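Local coordinates for protein OBody AM3L15 (Pyrobaculum aerophilum, PDB 4GN5) that probably serves as an engineered OB-fold binding protein, here holding a second, different protein against one side of its small beta-barrel, at residues G18-V23 against K79-A84; W26-G31 against K40-E45; Y53-K58 against E95-E100. All blocks are in the same frame, centred on the assembly; numbering follows the deposited sequence.

Contact 1 of 3, residues G18-V23 against K79-A84; sequences GSEVVV and KGIVEA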
loop_
_atom_site.group_PDB
_atom_site.type_symbol
_atom_site.label_atom_id
_atom_site.label_comp_id
_atom_site.label_asym_id
_atom_site.label_seq_id
_atom_site.Cartn_x
_atom_site.Cartn_y
_atom_site.Cartn_z
ATOM N N GLY A 18 -16.052 -13.602 2.920
ATOM C CA GLY A 18 -16.856 -13.417 4.119
ATOM C C GLY A 18 -16.591 -14.479 5.190
ATOM O O GLY A 18 -17.139 -14.412 6.295
ATOM N N SER A 19 -15.766 -15.469 4.878
ATOM C CA SER A 19 -15.443 -16.496 5.880
ATOM C C SER A 19 -14.049 -16.305 6.455
ATOM O O SER A 19 -13.169 -15.633 5.861
ATOM C CB SER A 19 -15.599 -17.882 5.301
ATOM O OG SER A 19 -14.586 -18.098 4.363
ATOM N N GLU A 20 -13.866 -16.893 7.624
ATOM C CA GLU A 20 -12.628 -16.881 8.356
ATOM C C GLU A 20 -11.752 -18.057 7.900
ATOM O O GLU A 20 -12.225 -19.163 7.693
ATOM C CB GLU A 20 -12.896 -16.939 9.856
ATOM C CG GLU A 20 -11.792 -16.400 10.702
ATOM C CD GLU A 20 -11.961 -16.625 12.161
ATOM O OE1 GLU A 20 -12.185 -17.768 12.567
ATOM O OE2 GLU A 20 -11.839 -15.670 12.922
ATOM N N VAL A 21 -10.481 -17.771 7.674
ATOM C CA VAL A 21 -9.480 -18.775 7.312
ATOM C C VAL A 21 -8.281 -18.614 8.211
ATOM O O VAL A 21 -8.071 -17.548 8.797
ATOM C CB VAL A 21 -8.964 -18.548 5.882
ATOM C CG1 VAL A 21 -10.081 -18.811 4.879
ATOM C CG2 VAL A 21 -8.360 -17.074 5.719
ATOM N N VAL A 22 -7.468 -19.668 8.317
ATOM C CA VAL A 22 -6.184 -19.522 8.954
ATOM C C VAL A 22 -5.154 -19.988 7.938
ATOM O O VAL A 22 -5.249 -21.110 7.447
ATOM C CB VAL A 22 -6.065 -20.312 10.306
ATOM C CG1 VAL A 22 -4.639 -20.209 10.874
ATOM C CG2 VAL A 22 -7.122 -19.855 11.351
ATOM N N VAL A 23 -4.199 -19.112 7.606
ATOM C CA VAL A 23 -3.110 -19.501 6.729
ATOM C C VAL A 23 -1.816 -19.577 7.531
ATOM O O VAL A 23 -1.676 -18.926 8.569
ATOM C CB VAL A 23 -2.957 -18.581 5.466
ATOM C CG1 VAL A 23 -4.188 -18.684 4.595
ATOM C CG2 VAL A 23 -2.707 -17.108 5.871
ATOM N N LYS A 79 -4.723 -15.478 11.055
ATOM C CA LYS A 79 -6.157 -15.717 11.008
ATOM C C LYS A 79 -6.843 -14.470 10.486
ATOM O O LYS A 79 -6.527 -13.392 10.921
ATOM C CB LYS A 79 -6.703 -16.084 12.398
ATOM C CG LYS A 79 -8.147 -16.483 12.405
ATOM C CD LYS A 79 -8.682 -16.501 13.798
ATOM C CE LYS A 79 -8.295 -17.723 14.560
ATOM N NZ LYS A 79 -8.776 -17.707 15.964
ATOM N N GLY A 80 -7.773 -14.649 9.567
ATOM C CA GLY A 80 -8.373 -13.460 8.948
ATOM C C GLY A 80 -9.626 -13.761 8.168
ATOM O O GLY A 80 -9.997 -14.927 8.034
ATOM N N ILE A 81 -10.295 -12.717 7.693
ATOM C CA ILE A 81 -11.498 -12.854 6.873
ATOM C C ILE A 81 -11.237 -12.606 5.391
ATOM O O ILE A 81 -10.610 -11.655 5.048
ATOM C CB ILE A 81 -12.605 -11.848 7.303
ATOM C CG1 ILE A 81 -12.999 -11.983 8.778
ATOM C CG2 ILE A 81 -13.753 -11.945 6.380
ATOM C CD1 ILE A 81 -13.482 -13.252 9.142
ATOM N N VAL A 82 -11.761 -13.456 4.515
ATOM C CA VAL A 82 -11.520 -13.251 3.083
ATOM C C VAL A 82 -12.423 -12.144 2.537
ATOM O O VAL A 82 -13.621 -12.129 2.790
ATOM C CB VAL A 82 -11.719 -14.582 2.268
ATOM C CG1 VAL A 82 -11.576 -14.371 0.778
ATOM C CG2 VAL A 82 -10.703 -15.689 2.757
ATOM N N GLU A 83 -11.848 -11.242 1.762
ATOM C CA GLU A 83 -12.657 -10.222 1.085
ATOM C C GLU A 83 -12.449 -10.377 -0.427
ATOM O O GLU A 83 -11.341 -10.430 -0.899
ATOM C CB GLU A 83 -12.300 -8.832 1.593
ATOM C CG GLU A 83 -12.834 -7.671 0.696
ATOM C CD GLU A 83 -14.351 -7.581 0.789
ATOM O OE1 GLU A 83 -14.876 -7.759 1.934
ATOM O OE2 GLU A 83 -15.009 -7.389 -0.263
ATOM N N ALA A 84 -13.520 -10.485 -1.188
ATOM C CA ALA A 84 -13.317 -10.642 -2.620
ATOM C C ALA A 84 -14.350 -9.818 -3.400
ATOM O O ALA A 84 -14.549 -10.001 -4.586
ATOM C CB ALA A 84 -13.358 -12.152 -2.993
#
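Four main-chain hydrogen bonds hold these antiparallel segments together. Two run between Val21 and Gly80, each residue giving its N-H to the other's carbonyl: Val21 N to Gly80 O is 2.9 Å, and Gly80 N to Val21 O is 3.0 Å. Farther along, Val82 N reaches Ser19 O at 2.9 Å, and in all three the donor sits nearly along the C=O axis. The fourth, Gly18 N to Val82 O at 2.8 Å, is the shortest, with an almost straight N-H...O angle of 172°, and it carries the ladder past the start of strand 20-23. Gly18 has a positive phi of 91°, a backbone shape that any side chain would strain against the carbonyl before it. Between the bonded rungs, CA-H groups of Glu20, Lys79 and Ile81 turn toward carbonyl oxygens opposite. This is the pairing of the first and fourth strands of an OB-fold barrel, and Gly80 adds no side chain beside Val21.

On the face carrying Glu20, Val22, Lys79 and Ile81, the lysine chain has the largest share. Its CG is anti to the backbone N (chi1 -174°) and lies against Val22 CG2 at 3.7 Å. The chain then bends at chi3, and Glu20 crosses it obliquely, with OE2 3.4 Å from Lys79 CD. The charged tips stay apart; Lys79 NZ instead makes its salt bridge with Glu100. On the other side of Glu20, CD1 of Ile81 rests against Glu20 CB at 3.8 Å. Across the sheet, Val21 points to the opposite face, where its CG1 meets Val82 CG2 at 3.8 Å, the two side chains crossing at about a right angle, and Val21 also packs on Ile96 of strand 95-98.

Contact 2 of 3, residues W26-G31 against K40-E45; sequences WVAHLG and KVSDRE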
loop_
_atom_site.group_PDB
_atom_site.type_symbol
_atom_site.label_atom_id
_atom_site.label_comp_id
_atom_site.label_asym_id
_atom_site.label_seq_id
_atom_site.Cartn_x
_atom_site.Cartn_y
_atom_site.Cartn_z
ATOM N N TRP A 26 5.418 -18.906 4.959
ATOM C CA TRP A 26 6.415 -17.904 5.243
ATOM C C TRP A 26 6.030 -16.544 4.688
ATOM O O TRP A 26 5.142 -16.424 3.828
ATOM C CB TRP A 26 7.805 -18.322 4.734
ATOM C CG TRP A 26 7.846 -18.580 3.256
ATOM C CD1 TRP A 26 8.193 -17.683 2.252
ATOM C CD2 TRP A 26 7.488 -19.811 2.606
ATOM N NE1 TRP A 26 8.055 -18.317 1.009
ATOM C CE2 TRP A 26 7.660 -19.617 1.206
ATOM C CE3 TRP A 26 7.113 -21.092 3.080
ATOM C CZ2 TRP A 26 7.445 -20.646 0.270
ATOM C CZ3 TRP A 26 6.921 -22.128 2.143
ATOM C CH2 TRP A 26 7.065 -21.882 0.749
ATOM N N VAL A 27 6.747 -15.522 5.150
ATOM C CA VAL A 27 6.510 -14.169 4.622
ATOM C C VAL A 27 7.209 -14.056 3.276
ATOM O O VAL A 27 8.430 -14.109 3.217
ATOM C CB VAL A 27 6.917 -13.063 5.624
ATOM C CG1 VAL A 27 6.931 -11.713 4.898
ATOM C CG2 VAL A 27 5.907 -13.069 6.847
ATOM N N ALA A 28 6.424 -13.988 2.197
ATOM C CA ALA A 28 6.985 -13.874 0.830
ATOM C C ALA A 28 7.315 -12.414 0.495
ATOM O O ALA A 28 8.172 -12.142 -0.352
ATOM C CB ALA A 28 5.959 -14.375 -0.198
ATOM N N HIS A 29 6.591 -11.465 1.091
ATOM C CA HIS A 29 6.775 -10.053 0.705
ATOM C C HIS A 29 6.155 -9.167 1.768
ATOM O O HIS A 29 5.158 -9.559 2.384
ATOM C CB HIS A 29 6.050 -9.753 -0.649
ATOM C CG HIS A 29 6.359 -8.387 -1.208
ATOM N ND1 HIS A 29 5.628 -7.255 -0.887
ATOM C CD2 HIS A 29 7.311 -7.985 -2.088
ATOM C CE1 HIS A 29 6.133 -6.210 -1.527
ATOM N NE2 HIS A 29 7.156 -6.625 -2.265
ATOM N N LEU A 30 6.799 -8.020 2.033
ATOM C CA LEU A 30 6.273 -6.999 2.946
ATOM C C LEU A 30 6.315 -5.648 2.257
ATOM O O LEU A 30 7.300 -5.312 1.571
ATOM C CB LEU A 30 7.098 -6.901 4.230
ATOM C CG LEU A 30 7.130 -8.104 5.196
ATOM C CD1 LEU A 30 8.368 -7.950 6.160
ATOM C CD2 LEU A 30 5.795 -8.191 6.007
ATOM N N GLY A 31 5.232 -4.889 2.458
ATOM C CA GLY A 31 5.108 -3.521 1.973
ATOM C C GLY A 31 4.473 -2.685 3.071
ATOM O O GLY A 31 3.330 -2.908 3.470
ATOM N N LYS A 40 2.391 -10.692 2.298
ATOM C CA LYS A 40 1.989 -11.777 1.415
ATOM C C LYS A 40 2.565 -13.097 1.956
ATOM O O LYS A 40 3.732 -13.131 2.324
ATOM C CB LYS A 40 2.502 -11.500 0.018
ATOM C CG LYS A 40 2.109 -10.149 -0.506
ATOM C CD LYS A 40 2.339 -10.117 -2.035
ATOM C CE LYS A 40 2.030 -8.686 -2.445
ATOM N NZ LYS A 40 2.012 -8.596 -3.912
ATOM N N VAL A 41 1.744 -14.145 1.999
ATOM C CA VAL A 41 2.103 -15.454 2.619
ATOM C C VAL A 41 2.162 -16.511 1.554
ATOM O O VAL A 41 1.241 -16.640 0.737
ATOM C CB VAL A 41 1.043 -15.934 3.695
ATOM C CG1 VAL A 41 1.454 -17.284 4.368
ATOM C CG2 VAL A 41 0.926 -14.888 4.744
ATOM N N SER A 42 3.241 -17.294 1.588
ATOM C CA SER A 42 3.348 -18.430 0.712
ATOM C C SER A 42 3.557 -19.661 1.567
ATOM O O SER A 42 4.155 -19.580 2.637
ATOM C CB SER A 42 4.514 -18.255 -0.273
ATOM O OG SER A 42 4.228 -17.153 -1.145
ATOM N N ASP A 43 3.023 -20.785 1.083
ATOM C CA ASP A 43 3.324 -22.060 1.690
ATOM C C ASP A 43 3.779 -23.160 0.725
ATOM O O ASP A 43 3.989 -24.316 1.134
ATOM C CB ASP A 43 2.114 -22.533 2.479
ATOM C CG ASP A 43 0.855 -22.572 1.642
ATOM O OD1 ASP A 43 0.875 -22.439 0.388
ATOM O OD2 ASP A 43 -0.165 -22.765 2.292
ATOM N N ARG A 44 3.938 -22.797 -0.536
ATOM C CA ARG A 44 4.382 -23.747 -1.529
ATOM C C ARG A 44 5.458 -23.049 -2.367
ATOM O O ARG A 44 5.313 -21.849 -2.712
ATOM C CB ARG A 44 3.181 -24.163 -2.376
ATOM C CG ARG A 44 3.517 -25.221 -3.353
ATOM C CD ARG A 44 2.328 -25.734 -4.110
ATOM N NE ARG A 44 2.853 -26.646 -5.130
ATOM C CZ ARG A 44 2.693 -26.498 -6.442
ATOM N NH1 ARG A 44 3.228 -27.405 -7.259
ATOM N NH2 ARG A 44 1.946 -25.478 -6.940
ATOM N N GLU A 45 6.548 -23.752 -2.677
ATOM C CA GLU A 45 7.598 -23.127 -3.476
ATOM C C GLU A 45 7.101 -22.760 -4.890
ATOM O O GLU A 45 6.496 -23.613 -5.554
ATOM C CB GLU A 45 8.825 -24.046 -3.609
ATOM C CG GLU A 45 9.396 -24.522 -2.260
ATOM C CD GLU A 45 9.941 -23.393 -1.408
ATOM O OE1 GLU A 45 9.858 -23.553 -0.167
ATOM O OE2 GLU A 45 10.459 -22.378 -1.947
#
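Trp26 and Ser42 satisfy each other's backbones: Trp26 N reaches Ser42 O at 2.7 Å, nearly along the C=O axis, and Ser42 N returns a bond to Trp26 O at 3.1 Å. One rung on, a classic beta bulge sets both Ala28 and His29 opposite Lys40. Ala28 N donates to Lys40 O at 2.8 Å, while Lys40 N gives to His29 O at 3.0 Å, so both polar atoms of the lysine backbone are used. Ser42 OG lies 3.4 Å from the methyl CB of Ala28 but finds its hydrogen bond at Ala48 O.

With CG of Trp26 in the crowded position (chi1 59°), the indole folds over the bonded backbone: Ser42 O lies over one face, offset toward the rim, 3.3 Å from Trp26 CD2. Glu45 crosses its benzene end, OE1 being 3.4 Å from Trp26 CH2. His29 and Lys40 run side by side; Lys40 NZ hydrogen-bonds the backbone of another protein chain, and His29 NE2 does so weakly.

The two segments lie at the open end of the hairpin of strands 26-32 and 36-42. From its inner face Val27 packs on Val76 and Val41 on Ile78, both of strand 75-83, and Val41 also meets strand 50-55.

Contact 3 of 3, residues Y53-K58 against E95-E100; sequences YLERGK and EIFPSE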
loop_
_atom_site.group_PDB
_atom_site.type_symbol
_atom_site.label_atom_id
_atom_site.label_comp_id
_atom_site.label_asym_id
_atom_site.label_seq_id
_atom_site.Cartn_x
_atom_site.Cartn_y
_atom_site.Cartn_z
ATOM N N TYR A 53 -4.039 -7.733 4.054
ATOM C CA TYR A 53 -4.087 -6.268 4.181
ATOM C C TYR A 53 -4.353 -5.772 5.599
ATOM O O TYR A 53 -5.344 -6.142 6.192
ATOM C CB TYR A 53 -5.198 -5.681 3.287
ATOM C CG TYR A 53 -4.827 -5.580 1.806
ATOM C CD1 TYR A 53 -4.726 -6.724 0.997
ATOM C CD2 TYR A 53 -4.654 -4.308 1.200
ATOM C CE1 TYR A 53 -4.400 -6.598 -0.404
ATOM C CE2 TYR A 53 -4.351 -4.197 -0.192
ATOM C CZ TYR A 53 -4.242 -5.345 -0.958
ATOM O OH TYR A 53 -3.927 -5.201 -2.289
ATOM N N LEU A 54 -3.483 -4.935 6.119
ATOM C CA LEU A 54 -3.739 -4.175 7.338
ATOM C C LEU A 54 -4.040 -2.713 6.918
ATOM O O LEU A 54 -3.159 -2.064 6.384
ATOM C CB LEU A 54 -2.469 -4.212 8.206
ATOM C CG LEU A 54 -2.194 -5.593 8.775
ATOM C CD1 LEU A 54 -1.509 -6.594 7.818
ATOM C CD2 LEU A 54 -1.430 -5.413 10.013
ATOM N N GLU A 55 -5.201 -2.198 7.262
ATOM C CA GLU A 55 -5.589 -0.868 6.794
ATOM C C GLU A 55 -6.054 -0.087 7.973
ATOM O O GLU A 55 -6.950 -0.543 8.694
ATOM C CB GLU A 55 -6.742 -0.978 5.799
ATOM C CG GLU A 55 -6.292 -1.422 4.480
ATOM C CD GLU A 55 -7.354 -1.212 3.440
ATOM O OE1 GLU A 55 -8.114 -2.125 3.164
ATOM O OE2 GLU A 55 -7.448 -0.121 2.879
ATOM N N ARG A 56 -5.420 1.064 8.191
ATOM C CA ARG A 56 -5.713 1.909 9.342
ATOM C C ARG A 56 -7.184 2.286 9.173
ATOM O O ARG A 56 -7.629 2.527 8.057
ATOM C CB ARG A 56 -4.855 3.163 9.321
ATOM C CG ARG A 56 -3.505 2.969 9.871
ATOM C CD ARG A 56 -3.556 2.647 11.382
ATOM N NE ARG A 56 -2.188 2.409 11.806
ATOM C CZ ARG A 56 -1.825 2.030 13.028
ATOM N NH1 ARG A 56 -2.735 1.840 13.989
ATOM N NH2 ARG A 56 -0.538 1.834 13.269
ATOM N N GLY A 57 -7.936 2.278 10.258
ATOM C CA GLY A 57 -9.354 2.496 10.172
ATOM C C GLY A 57 -10.146 1.198 10.156
ATOM O O GLY A 57 -11.321 1.224 10.515
ATOM N N LYS A 58 -9.508 0.093 9.769
ATOM C CA LYS A 58 -10.112 -1.234 9.658
ATOM C C LYS A 58 -9.490 -2.295 10.555
ATOM O O LYS A 58 -10.181 -3.084 11.124
ATOM C CB LYS A 58 -9.997 -1.770 8.244
ATOM C CG LYS A 58 -10.967 -1.262 7.308
ATOM C CD LYS A 58 -10.875 -1.975 6.011
ATOM C CE LYS A 58 -11.323 -1.079 4.866
ATOM N NZ LYS A 58 -11.213 -1.755 3.551
ATOM N N GLU A 95 -8.278 -10.771 -0.844
ATOM C CA GLU A 95 -7.546 -10.037 0.195
ATOM C C GLU A 95 -7.929 -10.743 1.491
ATOM O O GLU A 95 -9.040 -11.272 1.600
ATOM C CB GLU A 95 -8.057 -8.564 0.295
ATOM C CG GLU A 95 -8.001 -7.825 -1.080
ATOM C CD GLU A 95 -8.446 -6.355 -1.013
ATOM O OE1 GLU A 95 -8.080 -5.584 -1.903
ATOM O OE2 GLU A 95 -9.206 -5.994 -0.107
ATOM N N ILE A 96 -7.021 -10.760 2.466
ATOM C CA ILE A 96 -7.310 -11.296 3.796
ATOM C C ILE A 96 -7.147 -10.120 4.753
ATOM O O ILE A 96 -6.086 -9.465 4.771
ATOM C CB ILE A 96 -6.387 -12.505 4.208
ATOM C CG1 ILE A 96 -6.708 -13.756 3.357
ATOM C CG2 ILE A 96 -6.567 -12.787 5.711
ATOM C CD1 ILE A 96 -5.701 -14.914 3.406
ATOM N N PHE A 97 -8.211 -9.838 5.500
ATOM C CA PHE A 97 -8.144 -8.910 6.612
ATOM C C PHE A 97 -7.947 -9.641 7.946
ATOM O O PHE A 97 -8.855 -10.343 8.429
ATOM C CB PHE A 97 -9.363 -7.920 6.591
ATOM C CG PHE A 97 -9.287 -6.924 5.481
ATOM C CD1 PHE A 97 -8.649 -5.685 5.670
ATOM C CD2 PHE A 97 -9.774 -7.217 4.216
ATOM C CE1 PHE A 97 -8.538 -4.784 4.676
ATOM C CE2 PHE A 97 -9.672 -6.297 3.182
ATOM C CZ PHE A 97 -9.062 -5.063 3.397
ATOM N N PRO A 98 -6.735 -9.498 8.544
ATOM C CA PRO A 98 -6.379 -10.309 9.682
ATOM C C PRO A 98 -7.028 -9.871 10.999
ATOM O O PRO A 98 -7.246 -8.676 11.246
ATOM C CB PRO A 98 -4.863 -10.123 9.780
ATOM C CG PRO A 98 -4.645 -8.718 9.328
ATOM C CD PRO A 98 -5.673 -8.527 8.206
ATOM N N SER A 99 -7.270 -10.862 11.844
ATOM C CA SER A 99 -7.547 -10.606 13.239
ATOM C C SER A 99 -6.416 -11.112 14.143
ATOM O O SER A 99 -6.241 -10.610 15.268
ATOM C CB SER A 99 -8.857 -11.250 13.623
ATOM O OG SER A 99 -8.721 -12.639 13.585
ATOM N N GLU A 100 -5.654 -12.102 13.687
ATOM C CA GLU A 100 -4.485 -12.546 14.463
ATOM C C GLU A 100 -3.278 -12.740 13.556
ATOM O O GLU A 100 -3.406 -13.296 12.465
ATOM C CB GLU A 100 -4.745 -13.833 15.213
ATOM C CG GLU A 100 -6.006 -13.852 16.029
ATOM C CD GLU A 100 -6.385 -15.253 16.500
ATOM O OE1 GLU A 100 -5.555 -16.190 16.424
ATOM O OE2 GLU A 100 -7.535 -15.413 16.970
HETATM O O HOH W 1 -6.050 -6.029 -3.710
#
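Tyr53 CB sits over one face of the Phe97 ring, 4.1 Å from its centroid, as a CH-pi contact, while Glu55 comes to that ring's edge, near its plane, with OE1 3.1 Å from Phe97 CE1. The Tyr53 ring carries the Glu95 carboxylate on one face: the planes are 28° apart and stacked, OE1 lying 3.9 Å above the tyrosine plane, offset toward the rim. A water ties the two tips, 2.7 Å from Tyr53 OH and donating to Glu95 OE1.

Between the segments the one backbone hydrogen bond is Tyr53 N to Ile96 O at 2.8 Å; Ile96 also bonds the backbone of Pro51. The strands run roughly in the same direction, 56° apart, as expected of the third and fifth strands where an OB barrel closes. Pro98 CD presses to 3.1 Å from Tyr53 O, a buried carbonyl with no hydrogen-bond partner in the model, and Pro98 CG meets Leu54 CG.

Lys58 NZ makes a salt bridge with Glu55 OE1 at 3.1 Å, from above the carboxylate plane, partly offsetting that acid. Glu55 and Glu95 each also pair with a basic side chain of another protein chain, so this patch is probably negative on balance and suited to a basic partner.

How the contacts relate
Both segments of contact 2 fall between those of contact 1, whereas 53-58 lies between 18-23 and 79-84, and 95-100 comes after both. The centres of contacts 1 and 3 lie about 10 Å apart and share the sheet of strands 75-83 and 95-98; they touch where Gly80 packs on Ile96 and Lys79 O probably accepts a hydrogen bond from Ser99 N. Contact 2 is about 16 Å from each, centre to centre, on the opposite side of the chain's centre, yet shares with contact 3 the sheet of strands 36-42 and 50-55. Contacts 2 and 3 both reach the other protein chain, consistent with a binding surface that runs from the three-stranded sheet onto strand 95-98.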